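Local atomic coordinates of hypothetical protein (Sus scrofa, PDB entry 3WOB), a protein that is a heparin-binding lectin of the jacalin-like family, made by the prostate, found on boar sperm and linked to sperm capacitation. Residues G11-T16 with G117-F122; T25-F30 with I40-G45. All coordinates share one frame; numbering follows the deposited sequence.

Interaction 1 (G11-T16 with G117-F122); sequences GSYFIT and GVYGQF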
loop_
_atom_site.group_PDB
_atom_site.type_symbol
_atom_site.label_atom_id
_atom_site.label_comp_id
_atom_site.label_asym_id
_atom_site.label_seq_id
_atom_site.Cartn_x
_atom_site.Cartn_y
_atom_site.Cartn_z
ATOM N N GLY A 11 -13.866 10.040 -0.629
ATOM C CA GLY A 11 -14.661 8.989 -0.004
ATOM C C GLY A 11 -14.269 8.651 1.419
ATOM O O GLY A 11 -13.889 9.527 2.197
ATOM N N SER A 12 -14.361 7.364 1.746
ATOM C CA SER A 12 -14.196 6.885 3.115
ATOM C C SER A 12 -12.735 6.775 3.531
ATOM O O SER A 12 -11.927 6.168 2.835
ATOM C CB SER A 12 -14.885 5.530 3.288
ATOM O OG SER A 12 -16.211 5.562 2.795
ATOM N N TYR A 13 -12.412 7.358 4.681
ATOM C CA TYR A 13 -11.068 7.294 5.249
ATOM C C TYR A 13 -10.794 5.932 5.891
ATOM O O TYR A 13 -11.669 5.346 6.525
ATOM C CB TYR A 13 -10.881 8.424 6.275
ATOM C CG TYR A 13 -9.514 8.486 6.932
ATOM C CD1 TYR A 13 -8.433 9.080 6.282
ATOM C CD2 TYR A 13 -9.310 7.966 8.210
ATOM C CE1 TYR A 13 -7.180 9.144 6.881
ATOM C CE2 TYR A 13 -8.062 8.022 8.819
ATOM C CZ TYR A 13 -7.001 8.614 8.151
ATOM O OH TYR A 13 -5.760 8.675 8.752
ATOM N N PHE A 14 -9.574 5.432 5.710
ATOM C CA PHE A 14 -9.099 4.262 6.447
ATOM C C PHE A 14 -7.689 4.480 6.988
ATOM O O PHE A 14 -6.938 5.300 6.464
ATOM C CB PHE A 14 -9.187 2.982 5.597
ATOM C CG PHE A 14 -8.191 2.913 4.465
ATOM C CD1 PHE A 14 -6.941 2.327 4.651
ATOM C CD2 PHE A 14 -8.514 3.409 3.203
ATOM C CE1 PHE A 14 -6.024 2.253 3.606
ATOM C CE2 PHE A 14 -7.602 3.339 2.150
ATOM C CZ PHE A 14 -6.355 2.761 2.353
ATOM N N ILE A 15 -7.348 3.753 8.049
ATOM C CA ILE A 15 -5.988 3.734 8.591
ATOM C C ILE A 15 -5.686 2.401 9.280
ATOM O O ILE A 15 -6.543 1.830 9.960
ATOM C CB ILE A 15 -5.695 4.952 9.538
ATOM C CG1 ILE A 15 -4.280 4.863 10.135
ATOM C CG2 ILE A 15 -6.752 5.079 10.632
ATOM C CD1 ILE A 15 -3.716 6.178 10.618
ATOM N N THR A 16 -4.473 1.901 9.062
ATOM C CA THR A 16 -3.943 0.759 9.806
ATOM C C THR A 16 -2.490 1.043 10.178
ATOM O O THR A 16 -1.811 1.804 9.482
ATOM C CB THR A 16 -4.068 -0.573 9.016
ATOM O OG1 THR A 16 -3.609 -1.664 9.827
ATOM C CG2 THR A 16 -3.271 -0.534 7.706
ATOM N N GLY A 117 2.799 1.344 8.478
ATOM C CA GLY A 117 1.359 1.473 8.331
ATOM C C GLY A 117 0.985 2.239 7.085
ATOM O O GLY A 117 1.804 2.959 6.517
ATOM N N VAL A 118 -0.256 2.059 6.645
ATOM C CA VAL A 118 -0.782 2.812 5.511
ATOM C C VAL A 118 -2.178 3.342 5.836
ATOM O O VAL A 118 -2.952 2.708 6.561
ATOM C CB VAL A 118 -0.743 2.013 4.149
ATOM C CG1 VAL A 118 -0.000 0.677 4.286
ATOM C CG2 VAL A 118 -2.129 1.790 3.578
ATOM N N TYR A 119 -2.474 4.528 5.321
ATOM C CA TYR A 119 -3.793 5.123 5.451
ATOM C C TYR A 119 -4.289 5.533 4.077
ATOM O O TYR A 119 -3.599 5.340 3.081
ATOM C CB TYR A 119 -3.765 6.325 6.404
ATOM C CG TYR A 119 -2.781 7.411 6.034
ATOM C CD1 TYR A 119 -3.171 8.499 5.250
ATOM C CD2 TYR A 119 -1.462 7.360 6.484
ATOM C CE1 TYR A 119 -2.265 9.507 4.915
ATOM C CE2 TYR A 119 -0.550 8.356 6.156
ATOM C CZ TYR A 119 -0.955 9.423 5.374
ATOM O OH TYR A 119 -0.043 10.398 5.054
ATOM N N GLY A 120 -5.490 6.089 4.020
ATOM C CA GLY A 120 -5.982 6.637 2.774
ATOM C C GLY A 120 -7.478 6.771 2.673
ATOM O O GLY A 120 -8.174 6.895 3.676
ATOM N N GLN A 121 -7.955 6.756 1.432
ATOM C CA GLN A 121 -9.372 6.856 1.118
ATOM C C GLN A 121 -9.729 5.906 -0.012
ATOM O O GLN A 121 -8.938 5.697 -0.929
ATOM C CB GLN A 121 -9.739 8.290 0.733
ATOM C CG GLN A 121 -9.922 9.213 1.921
ATOM C CD GLN A 121 -9.648 10.664 1.595
ATOM O OE1 GLN A 121 -10.486 11.528 1.831
ATOM N NE2 GLN A 121 -8.467 10.941 1.062
ATOM N N PHE A 122 -10.916 5.320 0.078
ATOM C CA PHE A 122 -11.473 4.526 -1.007
ATOM C C PHE A 122 -12.862 5.040 -1.341
ATOM O O PHE A 122 -13.542 5.604 -0.482
ATOM C CB PHE A 122 -11.508 3.036 -0.652
ATOM C CG PHE A 122 -12.342 2.704 0.558
ATOM C CD1 PHE A 122 -13.699 2.406 0.426
ATOM C CD2 PHE A 122 -11.767 2.651 1.825
ATOM C CE1 PHE A 122 -14.472 2.080 1.535
ATOM C CE2 PHE A 122 -12.530 2.327 2.940
ATOM C CZ PHE A 122 -13.887 2.040 2.796
#
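The Phe14 ring lies across Gly120 in an antiparallel strand pair of the jacalin-like beta-prism, with Gly120 CA 4.1 Å from the centroid of the Phe14 ring in a CH-pi contact. Phe14 CG sits between its backbone N and carbonyl carbon (chi1 71°), which swings the ring over the neighbouring strand instead of out from its own. Gly120, with no side chain and a positive phi, leaves that place to the ring. One ring edge meets Val118 CG2, and Phe14 CD2 touches Phe122 CD2 at 3.6 Å, in the plane of the Phe122 ring. Phe122 repeats the arrangement in reverse, leaning back so that Ser12 CB stands over its face. Phe14 also packs on Ile40 of another sheet and meets the ring of Tyr52.

The opposite face of the sheet carries Tyr13, Ile15, Tyr119 and Gln121; here Ile15 CB rests 3.9 Å from Tyr119 CB. Between the faces, paired backbone bonds join Phe14 to Gly120 and Ser12 to Phe122. Phe14 N donates to Gly120 O at 2.9 Å, and Tyr13 CA adds a CA-H...O contact to the same oxygen. At the outer end, Ser12 N donates to Phe122 O at 3.0 Å.

Interaction 2 (T25-F30 with I40-G45); sequences TGIRVF and IQVRYG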
loop_
_atom_site.group_PDB
_atom_site.type_symbol
_atom_site.label_atom_id
_atom_site.label_comp_id
_atom_site.label_asym_id
_atom_site.label_seq_id
_atom_site.Cartn_x
_atom_site.Cartn_y
_atom_site.Cartn_z
ATOM N N THR A 25 4.822 -7.555 7.672
ATOM C CA THR A 25 5.462 -8.756 7.152
ATOM C C THR A 25 4.791 -9.215 5.853
ATOM O O THR A 25 5.210 -10.198 5.239
ATOM C CB THR A 25 5.460 -9.902 8.187
ATOM O OG1 THR A 25 4.126 -10.123 8.654
ATOM C CG2 THR A 25 6.353 -9.563 9.373
ATOM N N GLY A 26 3.760 -8.483 5.435
ATOM C CA GLY A 26 3.044 -8.784 4.199
ATOM C C GLY A 26 2.101 -7.686 3.744
ATOM O O GLY A 26 1.588 -6.916 4.560
ATOM N N ILE A 27 1.887 -7.613 2.432
ATOM C CA ILE A 27 0.925 -6.686 1.832
ATOM C C ILE A 27 0.081 -7.412 0.790
ATOM O O ILE A 27 0.606 -8.003 -0.152
ATOM C CB ILE A 27 1.614 -5.464 1.162
ATOM C CG1 ILE A 27 2.381 -4.617 2.189
ATOM C CG2 ILE A 27 0.599 -4.613 0.391
ATOM C CD1 ILE A 27 1.520 -3.737 3.083
ATOM N N ARG A 28 -1.232 -7.360 0.971
ATOM C CA ARG A 28 -2.166 -7.927 0.013
ATOM C C ARG A 28 -2.848 -6.797 -0.746
ATOM O O ARG A 28 -3.470 -5.922 -0.146
ATOM C CB ARG A 28 -3.198 -8.796 0.731
ATOM C CG ARG A 28 -3.989 -9.714 -0.173
ATOM C CD ARG A 28 -4.961 -10.548 0.637
ATOM N NE ARG A 28 -4.321 -11.679 1.303
ATOM C CZ ARG A 28 -4.836 -12.332 2.341
ATOM N NH1 ARG A 28 -6.002 -11.965 2.859
ATOM N NH2 ARG A 28 -4.179 -13.352 2.871
ATOM N N VAL A 29 -2.709 -6.812 -2.067
ATOM C CA VAL A 29 -3.356 -5.830 -2.930
ATOM C C VAL A 29 -4.378 -6.539 -3.815
ATOM O O VAL A 29 -4.086 -7.586 -4.401
ATOM C CB VAL A 29 -2.321 -5.057 -3.792
ATOM C CG1 VAL A 29 -3.008 -4.170 -4.812
ATOM C CG2 VAL A 29 -1.399 -4.223 -2.910
ATOM N N PHE A 30 -5.579 -5.972 -3.892
ATOM C CA PHE A 30 -6.628 -6.494 -4.758
ATOM C C PHE A 30 -6.731 -5.658 -6.030
ATOM O O PHE A 30 -6.937 -4.449 -5.974
ATOM C CB PHE A 30 -7.966 -6.537 -4.014
ATOM C CG PHE A 30 -8.014 -7.558 -2.908
ATOM C CD1 PHE A 30 -8.647 -8.781 -3.103
ATOM C CD2 PHE A 30 -7.418 -7.304 -1.675
ATOM C CE1 PHE A 30 -8.690 -9.736 -2.085
ATOM C CE2 PHE A 30 -7.452 -8.249 -0.655
ATOM C CZ PHE A 30 -8.089 -9.469 -0.861
ATOM N N ILE A 40 -6.672 -2.977 -0.038
ATOM C CA ILE A 40 -5.475 -3.593 0.534
ATOM C C ILE A 40 -5.744 -4.313 1.856
ATOM O O ILE A 40 -6.656 -3.958 2.603
ATOM C CB ILE A 40 -4.305 -2.580 0.760
ATOM C CG1 ILE A 40 -4.745 -1.420 1.655
ATOM C CG2 ILE A 40 -3.736 -2.073 -0.562
ATOM C CD1 ILE A 40 -3.738 -1.077 2.715
ATOM N N GLN A 41 -4.941 -5.337 2.116
ATOM C CA GLN A 41 -4.781 -5.899 3.448
ATOM C C GLN A 41 -3.310 -5.811 3.818
ATOM O O GLN A 41 -2.444 -5.958 2.956
ATOM C CB GLN A 41 -5.234 -7.352 3.488
ATOM C CG GLN A 41 -6.681 -7.541 3.871
ATOM C CD GLN A 41 -7.062 -8.997 3.937
ATOM O OE1 GLN A 41 -7.298 -9.633 2.911
ATOM N NE2 GLN A 41 -7.123 -9.537 5.147
ATOM N N VAL A 42 -3.032 -5.558 5.092
ATOM C CA VAL A 42 -1.660 -5.522 5.585
ATOM C C VAL A 42 -1.480 -6.612 6.633
ATOM O O VAL A 42 -2.314 -6.769 7.524
ATOM C CB VAL A 42 -1.290 -4.137 6.194
ATOM C CG1 VAL A 42 0.189 -4.078 6.528
ATOM C CG2 VAL A 42 -1.650 -2.996 5.244
ATOM N N ARG A 43 -0.394 -7.372 6.523
ATOM C CA ARG A 43 -0.101 -8.402 7.516
ATOM C C ARG A 43 0.877 -7.921 8.578
ATOM O O ARG A 43 2.002 -7.519 8.271
ATOM C CB ARG A 43 0.413 -9.682 6.863
ATOM C CG ARG A 43 0.328 -10.883 7.779
ATOM C CD ARG A 43 0.713 -12.158 7.066
ATOM N NE ARG A 43 2.129 -12.179 6.716
ATOM C CZ ARG A 43 2.788 -13.266 6.332
ATOM N NH1 ARG A 43 2.164 -14.435 6.251
ATOM N NH2 ARG A 43 4.077 -13.189 6.035
ATOM N N TYR A 44 0.421 -7.958 9.825
ATOM C CA TYR A 44 1.252 -7.648 10.980
ATOM C C TYR A 44 1.543 -8.942 11.724
ATOM O O TYR A 44 0.627 -9.603 12.225
ATOM C CB TYR A 44 0.559 -6.628 11.885
ATOM C CG TYR A 44 0.285 -5.316 11.189
ATOM C CD1 TYR A 44 1.250 -4.313 11.149
ATOM C CD2 TYR A 44 -0.936 -5.083 10.560
ATOM C CE1 TYR A 44 1.005 -3.112 10.502
ATOM C CE2 TYR A 44 -1.191 -3.882 9.914
ATOM C CZ TYR A 44 -0.217 -2.906 9.887
ATOM O OH TYR A 44 -0.469 -1.716 9.246
ATOM N N GLY A 45 2.822 -9.308 11.773
ATOM C CA GLY A 45 3.240 -10.602 12.293
ATOM C C GLY A 45 2.655 -11.703 11.435
ATOM O O GLY A 45 3.087 -11.915 10.301
#
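Thr25 and Gly26 both face Arg43 in a classic beta bulge. Arg43 O takes a nearly straight bond from Thr25 N (2.9 Å) and a weak, longer one from Gly26 N, while Arg43 N donates to Gly26 O at 2.8 Å. The hydroxyl Thr25 OG1 gives its proton to Gly45 O (2.6 Å), just past the end of the second strand. Arg43 bends at chi3 (68°), bringing its guanidinium back over the bulge, where NH2 donates to Thr25 O at 3.3 Å from above the carbonyl plane.

Further along, Arg28 and Gln41 exchange two backbone bonds, and their side chains run side by side. Arg28 NH1 bonds Gln41 OE1 at 2.7 Å with guanidinium and amide planes 75° apart; the same oxygen lies at the edge of the Phe30 ring. Arg28 NE forms a salt bridge with Glu61, its guanidinium meets Trp48 in a cation-pi contact, and Gln41 NE2 bonds Ser49 O, so both polar ends are shared with flanking strands. The other face is apolar: Ile27 CD1 meets Val42 CG1 at 3.7 Å, and Val29 packs on Ile40. With arginines and a glutamine on one face and aliphatic side chains on the other, this antiparallel hairpin forms the middle of a four-stranded sheet of the jacalin-like beta-prism.

From the N terminus the chain passes through the short strand 5-6 into strand 12-17, whose partner, strand 114-122, does not arrive until about a hundred residues later; interaction 1 thus closes a long loop that holds most of the domain. Inside it, strand 24-31 turns directly back as strand 37-44, and interaction 2 closes this short hairpin, nested within the larger loop without crossing it. Interaction 1 brings the two ends of the domain into one sheet, while interaction 2 forms the centre of the next. The sheets meet directly: Val118 packs on Ile40, Thr16 CG2 on Val42 CG2, and Thr16 OG1 probably hydrogen-bonds Tyr44 OH at 3.2 Å.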